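Local coordinates for beta-lactamase OXA-2 (Salmonella typhimurium, PDB 1K38) that hydrolyses beta-lactam antibiotics, oxacillin among them, as a class D serine beta-lactamase whose active site contains a carboxylated lysine, at the interface of chains A and B. Residues are numbered along the deposited sequence; one frame, centred on the assembly and turned at random. Chains: chain A/B, Beta-lactamase OXA-2.

Contact 1: the interface of chains A and B. Residues chain A 177, 179-182; chain B 177-180.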
# COMPACT_ATOMS: atom_id res chain seq x y z
N ILE A 177 -4.56 -3.49 1.17
CA ILE A 177 -4.95 -2.52 0.15
C ILE A 177 -5.96 -3.08 -0.83
O ILE A 177 -5.73 -4.12 -1.46
CB ILE A 177 -3.72 -2.00 -0.62
CG1 ILE A 177 -2.79 -1.25 0.34
CG2 ILE A 177 -4.16 -1.08 -1.75
CD1 ILE A 177 -1.40 -1.00 -0.23
N GLU A 179 -8.02 -0.53 -2.76
CA GLU A 179 -8.18 0.51 -3.77
C GLU A 179 -7.41 1.74 -3.33
O GLU A 179 -7.17 1.94 -2.14
CB GLU A 179 -9.67 0.85 -3.92
CG GLU A 179 -10.07 1.43 -5.25
CD GLU A 179 -11.57 1.67 -5.34
OE1 GLU A 179 -12.33 0.82 -4.84
OE2 GLU A 179 -11.98 2.71 -5.90
N ALA A 180 -7.03 2.58 -4.28
CA ALA A 180 -6.32 3.81 -3.94
C ALA A 180 -6.34 4.81 -5.08
O ALA A 180 -6.47 4.44 -6.25
CB ALA A 180 -4.88 3.50 -3.56
N GLY A 181 -6.24 6.08 -4.70
CA GLY A 181 -6.19 7.18 -5.65
C GLY A 181 -4.94 7.96 -5.31
O GLY A 181 -4.18 7.55 -4.43
N ARG A 182 -4.72 9.10 -5.97
CA ARG A 182 -3.53 9.90 -5.70
C ARG A 182 -3.40 10.36 -4.25
O ARG A 182 -2.29 10.45 -3.73
CB ARG A 182 -3.50 11.12 -6.62
CG ARG A 182 -3.31 10.78 -8.09
CD ARG A 182 -3.21 12.05 -8.93
NE ARG A 182 -3.10 11.75 -10.35
CZ ARG A 182 -2.04 11.19 -10.93
NH1 ARG A 182 -0.98 10.86 -10.20
NH2 ARG A 182 -2.04 10.94 -12.23
N ILE B 177 2.65 4.65 -3.17
CA ILE B 177 1.37 4.30 -3.77
C ILE B 177 0.69 5.49 -4.43
O ILE B 177 0.46 6.52 -3.80
CB ILE B 177 0.41 3.69 -2.74
CG1 ILE B 177 0.99 2.38 -2.21
CG2 ILE B 177 -0.95 3.42 -3.40
CD1 ILE B 177 0.31 1.87 -0.96
N VAL B 178 0.38 5.33 -5.71
CA VAL B 178 -0.26 6.38 -6.50
C VAL B 178 -1.68 6.01 -6.90
O VAL B 178 -2.54 6.87 -7.05
CB VAL B 178 0.56 6.66 -7.78
CG1 VAL B 178 -0.23 7.56 -8.74
CG2 VAL B 178 1.87 7.34 -7.40
N GLU B 179 -1.94 4.71 -7.05
CA GLU B 179 -3.25 4.24 -7.45
C GLU B 179 -3.30 2.74 -7.22
O GLU B 179 -2.26 2.08 -7.19
CB GLU B 179 -3.45 4.57 -8.94
CG GLU B 179 -4.80 4.25 -9.53
CD GLU B 179 -4.89 4.65 -10.99
OE1 GLU B 179 -3.82 4.83 -11.62
OE2 GLU B 179 -6.01 4.79 -11.51
N ALA B 180 -4.50 2.19 -7.05
CA ALA B 180 -4.64 0.76 -6.84
C ALA B 180 -6.04 0.25 -7.11
O ALA B 180 -7.02 0.99 -7.01
CB ALA B 180 -4.23 0.39 -5.41
O HOH W 1 -2.13 7.02 -2.62

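Contact 2: the interface of chains A and B. Residues chain A 182-185, 206; chain B 97.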
# COMPACT_ATOMS: atom_id res chain seq x y z
N ARG A 182 -4.72 9.10 -5.97
CA ARG A 182 -3.53 9.90 -5.70
C ARG A 182 -3.40 10.36 -4.25
O ARG A 182 -2.29 10.45 -3.73
CB ARG A 182 -3.50 11.12 -6.62
CG ARG A 182 -3.31 10.78 -8.09
CD ARG A 182 -3.21 12.05 -8.93
NE ARG A 182 -3.10 11.75 -10.35
CZ ARG A 182 -2.04 11.19 -10.93
NH1 ARG A 182 -0.98 10.86 -10.20
NH2 ARG A 182 -2.04 10.94 -12.23
N ASN A 183 -4.53 10.66 -3.60
CA ASN A 183 -4.48 11.13 -2.23
C ASN A 183 -5.29 10.31 -1.22
O ASN A 183 -5.59 10.80 -0.13
CB ASN A 183 -4.92 12.60 -2.15
CG ASN A 183 -6.35 12.81 -2.61
OD1 ASN A 183 -6.93 13.87 -2.39
ND2 ASN A 183 -6.91 11.81 -3.27
N TRP A 184 -5.63 9.08 -1.57
CA TRP A 184 -6.39 8.24 -0.64
C TRP A 184 -6.09 6.76 -0.83
O TRP A 184 -5.83 6.31 -1.95
CB TRP A 184 -7.89 8.49 -0.77
CG TRP A 184 -8.47 8.18 -2.11
CD1 TRP A 184 -8.48 8.98 -3.22
CD2 TRP A 184 -9.11 6.96 -2.50
NE1 TRP A 184 -9.09 8.34 -4.27
CE2 TRP A 184 -9.49 7.10 -3.85
CE3 TRP A 184 -9.41 5.76 -1.84
CZ2 TRP A 184 -10.15 6.09 -4.56
CZ3 TRP A 184 -10.06 4.75 -2.53
CH2 TRP A 184 -10.42 4.92 -3.88
N ILE A 185 -6.11 6.01 0.27
CA ILE A 185 -5.85 4.58 0.24
C ILE A 185 -6.88 3.83 1.07
O ILE A 185 -7.06 4.13 2.25
CB ILE A 185 -4.44 4.24 0.79
CG1 ILE A 185 -3.37 4.98 -0.04
CG2 ILE A 185 -4.18 2.74 0.71
CD1 ILE A 185 -1.96 4.83 0.50
N PRO A 206 -5.09 12.75 3.35
CA PRO A 206 -4.00 13.60 3.83
C PRO A 206 -4.19 14.15 5.25
O PRO A 206 -3.23 14.34 5.98
CB PRO A 206 -3.95 14.70 2.78
CG PRO A 206 -4.33 13.98 1.53
CD PRO A 206 -5.51 13.15 2.00
N ARG B 97 4.28 12.68 -2.13
CA ARG B 97 3.23 12.94 -3.11
C ARG B 97 3.39 14.28 -3.82
O ARG B 97 3.09 14.40 -5.01
CB ARG B 97 1.86 12.88 -2.44
CG ARG B 97 1.42 11.49 -2.02
CD ARG B 97 0.13 11.53 -1.22
NE ARG B 97 -0.50 10.22 -1.11
CZ ARG B 97 -1.60 9.98 -0.40
NH1 ARG B 97 -2.18 10.97 0.27
NH2 ARG B 97 -2.13 8.76 -0.36

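Contact 1: the interface of chains A and B
A:Ile177 and B:Ile177 meet tip to tip because each side chain sets CG1 anti to its own carbonyl carbon (chi1 -64° in chain A) and then runs on extended through chi2, near 166°, to its terminal methyl. The two CD1 methyls come within 3.4 Å of each other, a tight fit for carbon. The same torsion leaves CG2 anti to the backbone N, where that of A:Ile177 lies 3.9 Å from CB of B:Ala180; the reciprocal pair repeats the contact. Farther along the two-fold axis, beyond the CG2 methyls, the methyls of A:Ala180 and B:Ala180 meet, CB to CB 3.7 Å, extending the apolar patch.

Beside it the backbones form an antiparallel bridge centred on the alanines. A:Ala180 N donates to B:Ala180 O at 3.2 Å, and B:Ala180 N to A:Ala180 O at 3.1 Å. Both N-H groups come from above the carbonyl plane, about 45° out of it, and the bonds are also somewhat bent at the hydrogen. Further along, a water joins A:Gly181 O to B:Ile177 O. The aliphatic part of B:Glu179 passes A:Ala180 O through its CG, while CG1 of B:Val178 lies 3.7 Å from the guanidinium NH1 of A:Arg182, the two side chains pointing the same way.

The patch joins strand 177-181 of one subunit to its copy in the other, directly after helix 166-175 and just before the long strand 184-192.

Contact 2: the interface of chains A and B
B:Arg97 lays its guanidinium against the backbone of A:Arg182 and A:Asn183, joining two copies of this class D beta-lactamase, a family with the penicillin-binding transpeptidase fold. The arginine projects from helix 92-98, its CG anti to the carbonyl carbon (chi1 -70°) and its chain extended from CG to NE, which carries the flat group across to the turn that follows strand 177-181 of chain A.

The polar approach is made over a face. The carbonyl oxygen of A:Arg182 sits 3.1 Å above the guanidinium plane, near the border of the flat group, and 3.2 Å from NE. The NE hydrogen is not aimed at this oxygen, so the close pair is not a hydrogen bond; the positive group may still be favoured electrostatically by the carbonyl dipole. NH1 also lies 3.4 Å from O of A:Asn183.

Van der Waals contacts surround the same group. CA of A:Asn183 lies on that same face, 3.6 Å from CZ and 3.4 Å from NH1. At the edge of the guanidinium, in its plane, comes CG1 of A:Ile185, 4.0 Å from NH2; the two side chains cross obliquely. A:Pro206 meets the arginine at about a right angle, with its ring CG 3.9 Å from NH1.

With CG between its backbone N and carbonyl carbon (chi1 62°), A:Asn183 directs ND2 away from the arginine, to the edge of the A:Trp184 ring and in its plane.

The C-alpha centres of contact 1 and contact 2 lie about 7 Å apart, and A:Arg182 belongs to both: its side chain takes part in contact 1, whereas its carbonyl oxygen faces contact 2. One surface thus runs from strand 177-181 through the turn into strand 184-192. Two-fold symmetry supplies a twin of contact 2 with the chains exchanged, so the helix that carries residue 97 in each subunit may help to steady the strand pairing. The centres are about 21 and 25 Å from A:Ser51, well away from the catalytic nucleophile. The structure alone does not show whether this two-fold dimer forms in solution.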